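Local coordinates for transcriptional regulator (LacI family) (PDB 3G85), which probably acts as a LacI-family transcriptional regulator that binds DNA at cis-regulatory sites, here represented by its periplasmic-binding-protein-like portion without the DNA-binding headpiece, at residues A[94-97]-A[103-106]; A[226-231]-A[238-243]. All coordinates share one frame; numbering follows the deposited sequence.

The two contacts fall in different lobes of the periplasmic-binding-protein-like fold, on opposite sides of the chain's centre. Contact 1 joins neighbouring parallel strands of the sheet that includes strands 94-97 and 105-109; contact 2 joins a short helix to strand 239-242 of the other sheet. Their centres lie 26 Å apart and their nearest atoms about 5 Å apart, without touching. Along the chain they are in series. In this family an effector usually sits in the cleft between the lobes. R29 and R32 of helix 27-40 form salt bridges across the lobes with D242 and D227 of contact 2, respectively, the D242 one less certain in detail; F30 of that helix also meets F97 of contact 1.

Contact 1 of 2, residues A[94-97]-A[103-106]; sequences IILF and KYSS
Two adjacent parallel strands of one Rossmann-like lobe meet here, L96 of strand 94-97 lying beside S106 with their CA atoms 4.6 Å apart. The direct bond runs from L96 N to S105 O at 3.0 Å; an N-H...O angle of 167° and a donor in the carbonyl plane mark it as a regular sheet bond. S106 CA adds a CA-H...O contact to L96 O at 3.2 Å. One step earlier I94 O and S105 N lie 4.1 Å apart, too far for a direct bond, and a water bridges them, donating to I94 O and accepting from S105 N at 3.0 Å. The separation widens further toward the loop, to 6.6 Å between I94 CA and Y104 CA.

The parallel sheet of this lobe has 94-97 between strands 71-74 and 105-109, and helix 79-87 packs on the side chains of I94 and L96. On that face Y104 leans over from the loop leading into its strand. With its CG beside the backbone N (chi1 -66°), ring carbon CD1 comes to 4.0 Å from I94 CB, while Y104 CB meets L96 CG at 4.0 Å, the two side chains crossing obliquely. The hydroxyl of Y104 extends on to hydrogen bond with L85 O of the covering helix. On the face of I95, which packs against L255 and V256 of helix 245-260, S105 OG instead pairs with N266 OD1 and T268 N.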
ATOM      1  N   ILE A  94      19.755   4.225  -4.621  1.00 28.17           N
ATOM      2  CA  ILE A  94      18.698   3.536  -3.876  1.00 27.47           C
ATOM      3  C   ILE A  94      17.403   4.326  -3.967  1.00 26.62           C
ATOM      4  O   ILE A  94      17.368   5.515  -3.660  1.00 25.98           O
ATOM      5  CB  ILE A  94      19.043   3.357  -2.372  1.00 28.29           C
ATOM      6  CG1 ILE A  94      20.332   2.518  -2.199  1.00 27.77           C
ATOM      7  CG2 ILE A  94      17.835   2.756  -1.615  1.00 25.21           C
ATOM      8  CD1 ILE A  94      20.681   2.110  -0.777  1.00 29.50           C
ATOM      9  N   ILE A  95      16.340   3.655  -4.390  1.00 23.96           N
ATOM     10  CA  ILE A  95      15.008   4.257  -4.433  1.00 23.68           C
ATOM     11  C   ILE A  95      14.170   3.703  -3.269  1.00 22.98           C
ATOM     12  O   ILE A  95      14.035   2.485  -3.123  1.00 23.01           O
ATOM     13  CB  ILE A  95      14.323   3.922  -5.743  1.00 23.32           C
ATOM     14  CG1 ILE A  95      15.247   4.305  -6.898  1.00 26.35           C
ATOM     15  CG2 ILE A  95      13.000   4.691  -5.894  1.00 23.01           C
ATOM     16  CD1 ILE A  95      14.660   4.028  -8.166  1.00 31.60           C
ATOM     17  N   LEU A  96      13.609   4.584  -2.460  1.00 22.05           N
ATOM     18  CA  LEU A  96      12.693   4.176  -1.420  1.00 22.16           C
ATOM     19  C   LEU A  96      11.287   4.160  -1.995  1.00 21.85           C
ATOM     20  O   LEU A  96      10.883   5.101  -2.672  1.00 21.12           O
ATOM     21  CB  LEU A  96      12.746   5.145  -0.239  1.00 22.79           C
ATOM     22  CG  LEU A  96      14.143   5.290   0.376  1.00 20.49           C
ATOM     23  CD1 LEU A  96      14.044   6.243   1.623  1.00 22.06           C
ATOM     24  CD2 LEU A  96      14.666   3.922   0.753  1.00 23.81           C
ATOM     25  N   PHE A  97      10.537   3.105  -1.708  1.00 22.25           N
ATOM     26  CA  PHE A  97       9.170   3.003  -2.168  1.00 21.95           C
ATOM     27  C   PHE A  97       8.230   3.475  -1.066  1.00 23.16           C
ATOM     28  O   PHE A  97       8.223   2.914   0.059  1.00 23.12           O
ATOM     29  CB  PHE A  97       8.891   1.545  -2.567  1.00 22.52           C
ATOM     30  CG  PHE A  97       7.664   1.365  -3.400  1.00 23.86           C
ATOM     31  CD1 PHE A  97       7.764   1.295  -4.777  1.00 26.04           C
ATOM     32  CD2 PHE A  97       6.412   1.215  -2.801  1.00 23.77           C
ATOM     33  CE1 PHE A  97       6.628   1.100  -5.575  1.00 24.32           C
ATOM     34  CE2 PHE A  97       5.258   1.029  -3.597  1.00 24.04           C
ATOM     35  CZ  PHE A  97       5.389   0.981  -4.991  1.00 23.62           C
ATOM     36  N   LYS A 103      17.067  12.755   1.406  1.00 29.58           N
ATOM     37  CA  LYS A 103      18.391  12.242   1.015  1.00 28.34           C
ATOM     38  C   LYS A 103      18.333  11.309  -0.213  1.00 27.73           C
ATOM     39  O   LYS A 103      19.154  11.397  -1.136  1.00 27.04           O
ATOM     40  CB  LYS A 103      19.061  11.517   2.192  1.00 28.48           C
ATOM     41  CG  LYS A 103      20.432  10.920   1.847  1.00 27.87           C
ATOM     42  CD  LYS A 103      21.076  10.295   3.065  1.00 31.69           C
ATOM     43  CE  LYS A 103      22.459   9.764   2.703  1.00 36.67           C
ATOM     44  NZ  LYS A 103      23.129   9.134   3.877  1.00 42.17           N
ATOM     45  N   TYR A 104      17.398  10.363  -0.159  1.00 25.97           N
ATOM     46  CA  TYR A 104      17.206   9.381  -1.199  1.00 24.73           C
ATOM     47  C   TYR A 104      16.031   9.753  -2.081  1.00 23.57           C
ATOM     48  O   TYR A 104      15.046  10.328  -1.612  1.00 24.31           O
ATOM     49  CB  TYR A 104      16.951   7.991  -0.557  1.00 25.76           C
ATOM     50  CG  TYR A 104      18.150   7.462   0.196  1.00 24.65           C
ATOM     51  CD1 TYR A 104      19.199   6.852  -0.478  1.00 28.11           C
ATOM     52  CD2 TYR A 104      18.246   7.608   1.590  1.00 25.98           C
ATOM     53  CE1 TYR A 104      20.316   6.365   0.218  1.00 25.59           C
ATOM     54  CE2 TYR A 104      19.364   7.152   2.291  1.00 28.52           C
ATOM     55  CZ  TYR A 104      20.387   6.525   1.589  1.00 25.36           C
ATOM     56  OH  TYR A 104      21.515   6.049   2.231  1.00 31.24           O
ATOM     57  N   SER A 105      16.137   9.403  -3.363  1.00 23.27           N
ATOM     58  CA  SER A 105      15.017   9.486  -4.303  1.00 21.90           C
ATOM     59  C   SER A 105      13.931   8.459  -3.918  1.00 21.99           C
ATOM     60  O   SER A 105      14.194   7.414  -3.237  1.00 20.44           O
ATOM     61  CB  SER A 105      15.512   9.291  -5.746  1.00 22.34           C
ATOM     62  OG  SER A 105      16.477  10.308  -6.116  1.00 21.97           O
ATOM     63  N   SER A 106      12.705   8.754  -4.308  1.00 20.88           N
ATOM     64  CA  SER A 106      11.582   7.949  -3.873  1.00 21.23           C
ATOM     65  C   SER A 106      10.456   7.984  -4.888  1.00 20.93           C
ATOM     66  O   SER A 106      10.320   8.947  -5.666  1.00 19.89           O
ATOM     67  CB  SER A 106      11.072   8.403  -2.488  1.00 22.06           C
ATOM     68  OG  SER A 106      10.595   9.752  -2.521  1.00 20.52           O
TER
HETATM   69  O   HOH W   1      18.501   7.730  -3.963  1.00 25.85           O

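Contact 2 of 2, residues A[226-231]-A[238-243]; sequences NDREYT and VTIVDI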
ATOM      1  N   ASN A 226      -3.504  -5.591  -3.140  1.00 23.75           N
ATOM      2  CA  ASN A 226      -3.296  -6.756  -4.000  1.00 24.53           C
ATOM      3  C   ASN A 226      -3.905  -6.521  -5.381  1.00 23.14           C
ATOM      4  O   ASN A 226      -4.523  -5.482  -5.648  1.00 23.04           O
ATOM      5  CB  ASN A 226      -3.859  -8.050  -3.367  1.00 24.47           C
ATOM      6  CG  ASN A 226      -3.101  -8.464  -2.092  1.00 29.19           C
ATOM      7  OD1 ASN A 226      -1.885  -8.423  -2.032  1.00 32.38           O
ATOM      8  ND2 ASN A 226      -3.841  -8.849  -1.067  1.00 35.60           N
ATOM      9  N   ASP A 227      -3.715  -7.487  -6.263  1.00 22.61           N
ATOM     10  CA  ASP A 227      -4.239  -7.450  -7.630  1.00 23.17           C
ATOM     11  C   ASP A 227      -5.687  -6.905  -7.731  1.00 21.73           C
ATOM     12  O   ASP A 227      -6.594  -7.436  -7.116  1.00 21.35           O
ATOM     13  CB  ASP A 227      -4.124  -8.887  -8.166  1.00 24.25           C
ATOM     14  CG  ASP A 227      -4.293  -8.993  -9.654  1.00 32.24           C
ATOM     15  OD1 ASP A 227      -5.223  -8.361 -10.227  1.00 34.47           O
ATOM     16  OD2 ASP A 227      -3.514  -9.799 -10.242  1.00 38.56           O
ATOM     17  N   ARG A 228      -5.875  -5.820  -8.486  1.00 20.86           N
ATOM     18  CA  ARG A 228      -7.180  -5.166  -8.687  1.00 21.35           C
ATOM     19  C   ARG A 228      -8.324  -6.119  -9.121  1.00 21.25           C
ATOM     20  O   ARG A 228      -9.511  -5.843  -8.859  1.00 20.56           O
ATOM     21  CB  ARG A 228      -7.052  -4.080  -9.763  1.00 21.42           C
ATOM     22  CG  ARG A 228      -6.197  -2.858  -9.380  1.00 21.93           C
ATOM     23  CD  ARG A 228      -6.265  -1.829 -10.552  1.00 23.72           C
ATOM     24  NE  ARG A 228      -5.651  -0.563 -10.154  1.00 33.81           N
ATOM     25  CZ  ARG A 228      -5.060   0.314 -10.983  1.00 36.91           C
ATOM     26  NH1 ARG A 228      -4.994   0.056 -12.293  1.00 39.29           N
ATOM     27  NH2 ARG A 228      -4.535   1.444 -10.495  1.00 29.99           N
ATOM     28  N   GLU A 229      -7.994  -7.217  -9.796  1.00 21.27           N
ATOM     29  CA  GLU A 229      -9.056  -8.088 -10.287  1.00 22.26           C
ATOM     30  C   GLU A 229      -9.869  -8.800  -9.184  1.00 22.19           C
ATOM     31  O   GLU A 229     -11.033  -9.179  -9.409  1.00 22.06           O
ATOM     32  CB  GLU A 229      -8.526  -9.106 -11.321  1.00 22.53           C
ATOM     33  CG  GLU A 229      -8.372  -8.454 -12.695  1.00 24.44           C
ATOM     34  CD  GLU A 229      -8.125  -9.428 -13.829  1.00 28.38           C
ATOM     35  OE1 GLU A 229      -8.399 -10.643 -13.694  1.00 26.23           O
ATOM     36  OE2 GLU A 229      -7.637  -8.945 -14.871  1.00 32.07           O
ATOM     37  N   TYR A 230      -9.254  -9.033  -8.023  1.00 22.25           N
ATOM     38  CA  TYR A 230      -9.979  -9.714  -6.943  1.00 23.00           C
ATOM     39  C   TYR A 230     -11.173  -8.885  -6.475  1.00 22.83           C
ATOM     40  O   TYR A 230     -12.247  -9.412  -6.185  1.00 22.91           O
ATOM     41  CB  TYR A 230      -9.062 -10.078  -5.777  1.00 23.53           C
ATOM     42  CG  TYR A 230      -8.118 -11.209  -6.081  1.00 25.50           C
ATOM     43  CD1 TYR A 230      -8.571 -12.534  -6.137  1.00 24.85           C
ATOM     44  CD2 TYR A 230      -6.768 -10.965  -6.302  1.00 24.32           C
ATOM     45  CE1 TYR A 230      -7.695 -13.590  -6.425  1.00 26.36           C
ATOM     46  CE2 TYR A 230      -5.873 -12.023  -6.589  1.00 26.66           C
ATOM     47  CZ  TYR A 230      -6.349 -13.318  -6.641  1.00 27.06           C
ATOM     48  OH  TYR A 230      -5.488 -14.349  -6.926  1.00 28.55           O
ATOM     49  N   THR A 231     -10.987  -7.576  -6.403  1.00 21.02           N
ATOM     50  CA  THR A 231     -12.083  -6.702  -5.979  1.00 20.42           C
ATOM     51  C   THR A 231     -12.954  -6.262  -7.175  1.00 21.16           C
ATOM     52  O   THR A 231     -14.101  -5.843  -6.979  1.00 20.45           O
ATOM     53  CB  THR A 231     -11.550  -5.459  -5.241  1.00 19.77           C
ATOM     54  OG1 THR A 231     -10.508  -4.851  -6.025  1.00 17.98           O
ATOM     55  CG2 THR A 231     -10.985  -5.856  -3.849  1.00 19.11           C
ATOM     56  N   VAL A 238     -16.008  -4.571  -5.021  1.00 25.23           N
ATOM     57  CA  VAL A 238     -15.651  -3.673  -3.936  1.00 24.04           C
ATOM     58  C   VAL A 238     -14.973  -2.434  -4.510  1.00 23.70           C
ATOM     59  O   VAL A 238     -13.978  -2.518  -5.267  1.00 21.77           O
ATOM     60  CB  VAL A 238     -14.649  -4.373  -2.990  1.00 24.61           C
ATOM     61  CG1 VAL A 238     -14.182  -3.427  -1.810  1.00 25.82           C
ATOM     62  CG2 VAL A 238     -15.244  -5.641  -2.462  1.00 27.41           C
ATOM     63  N   THR A 239     -15.506  -1.276  -4.124  1.00 22.77           N
ATOM     64  CA  THR A 239     -14.869  -0.013  -4.455  1.00 23.02           C
ATOM     65  C   THR A 239     -13.558   0.136  -3.716  1.00 21.82           C
ATOM     66  O   THR A 239     -13.479  -0.133  -2.519  1.00 22.13           O
ATOM     67  CB  THR A 239     -15.793   1.165  -4.136  1.00 22.72           C
ATOM     68  OG1 THR A 239     -16.841   1.160  -5.110  1.00 25.24           O
ATOM     69  CG2 THR A 239     -15.016   2.505  -4.188  1.00 23.96           C
ATOM     70  N   ILE A 240     -12.537   0.541  -4.451  1.00 21.12           N
ATOM     71  CA  ILE A 240     -11.215   0.725  -3.864  1.00 20.78           C
ATOM     72  C   ILE A 240     -10.548   2.067  -4.154  1.00 20.90           C
ATOM     73  O   ILE A 240     -10.840   2.748  -5.146  1.00 22.52           O
ATOM     74  CB  ILE A 240     -10.220  -0.375  -4.327  1.00 20.18           C
ATOM     75  CG1 ILE A 240      -9.943  -0.238  -5.857  1.00 20.24           C
ATOM     76  CG2 ILE A 240     -10.708  -1.781  -3.940  1.00 21.90           C
ATOM     77  CD1 ILE A 240      -8.854  -1.237  -6.378  1.00 20.65           C
ATOM     78  N   VAL A 241      -9.632   2.432  -3.270  1.00 20.90           N
ATOM     79  CA  VAL A 241      -8.686   3.492  -3.544  1.00 20.90           C
ATOM     80  C   VAL A 241      -7.343   2.742  -3.704  1.00 21.20           C
ATOM     81  O   VAL A 241      -6.850   2.099  -2.766  1.00 20.80           O
ATOM     82  CB  VAL A 241      -8.629   4.579  -2.448  1.00 20.09           C
ATOM     83  CG1 VAL A 241      -7.816   5.761  -3.015  1.00 20.88           C
ATOM     84  CG2 VAL A 241     -10.072   5.025  -2.055  1.00 21.93           C
ATOM     85  N   ASP A 242      -6.820   2.741  -4.921  1.00 21.44           N
ATOM     86  CA  ASP A 242      -5.773   1.785  -5.276  1.00 20.73           C
ATOM     87  C   ASP A 242      -4.409   2.385  -5.103  1.00 20.60           C
ATOM     88  O   ASP A 242      -4.179   3.559  -5.437  1.00 20.47           O
ATOM     89  CB  ASP A 242      -5.947   1.308  -6.732  1.00 21.65           C
ATOM     90  CG  ASP A 242      -5.048   0.140  -7.082  1.00 22.13           C
ATOM     91  OD1 ASP A 242      -4.973  -0.830  -6.292  1.00 21.56           O
ATOM     92  OD2 ASP A 242      -4.413   0.177  -8.172  1.00 24.08           O
ATOM     93  N   ILE A 243      -3.498   1.587  -4.568  1.00 19.90           N
ATOM     94  CA  ILE A 243      -2.085   1.955  -4.607  1.00 19.93           C
ATOM     95  C   ILE A 243      -1.593   1.434  -5.974  1.00 19.08           C
ATOM     96  O   ILE A 243      -1.561   0.250  -6.162  1.00 18.03           O
ATOM     97  CB  ILE A 243      -1.286   1.264  -3.531  1.00 20.84           C
ATOM     98  CG1 ILE A 243      -1.858   1.547  -2.146  1.00 19.75           C
ATOM     99  CG2 ILE A 243       0.166   1.769  -3.559  1.00 19.50           C
ATOM    100  CD1 ILE A 243      -1.045   0.882  -1.013  1.00 22.49           C
TER
HETATM  101  O   HOH W   2      -6.063  -3.252  -5.791  1.00 20.91           O
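R228, in the first turn of helix 228-232, reaches D242 of strand 239-242, and T231 in the same turn packs on V238 and I240. Helix and strand are consecutive elements of the beta-alpha-beta unit that begins with strand 219-224. The R228 side chain is extended from CG to NE and crosses that of D242 at about a right angle. One carboxylate oxygen, OD2, sits at the guanidinium edge near its plane and forms the salt bridge: NE and NH2 both point at it, but each bond is bent and the NH2 one is weak. The two planar groups are turned 58° apart, so this is not a coplanar two-oxygen pairing. OD2 is too close to R228 CZ in the model, so the details of this pairing are doubtful. OD1 is held separately by a water that donates to it at 2.7 Å and to N226 O, also at 2.7 Å.

At the other end of the contact, V238 N donates to T231 O at 3.0 Å with an N-H...O angle of 161°. T231 OG1 lies between its backbone N and carbonyl carbon (chi1 50°), facing I240 CG2 at 3.7 Å, while the methyl CG2 approaches V238 CB at 4.0 Å. R279 NH1 hydrogen bonds to both T231 OG1 and V238 O. At the helix start D227 is the N-cap, its OD1 accepting from E229 N at 3.0 Å.

OD2 of D242 also pairs with R29 of the other lobe. Two arginines, one from each lobe, near this carboxylate would be expected to favour its ionised form, although the exact place of OD2 is unsure. The water links N226 O, before the helix, to D242, and the V238 bond ties the helix to segment 238-243; neither depends on OD2.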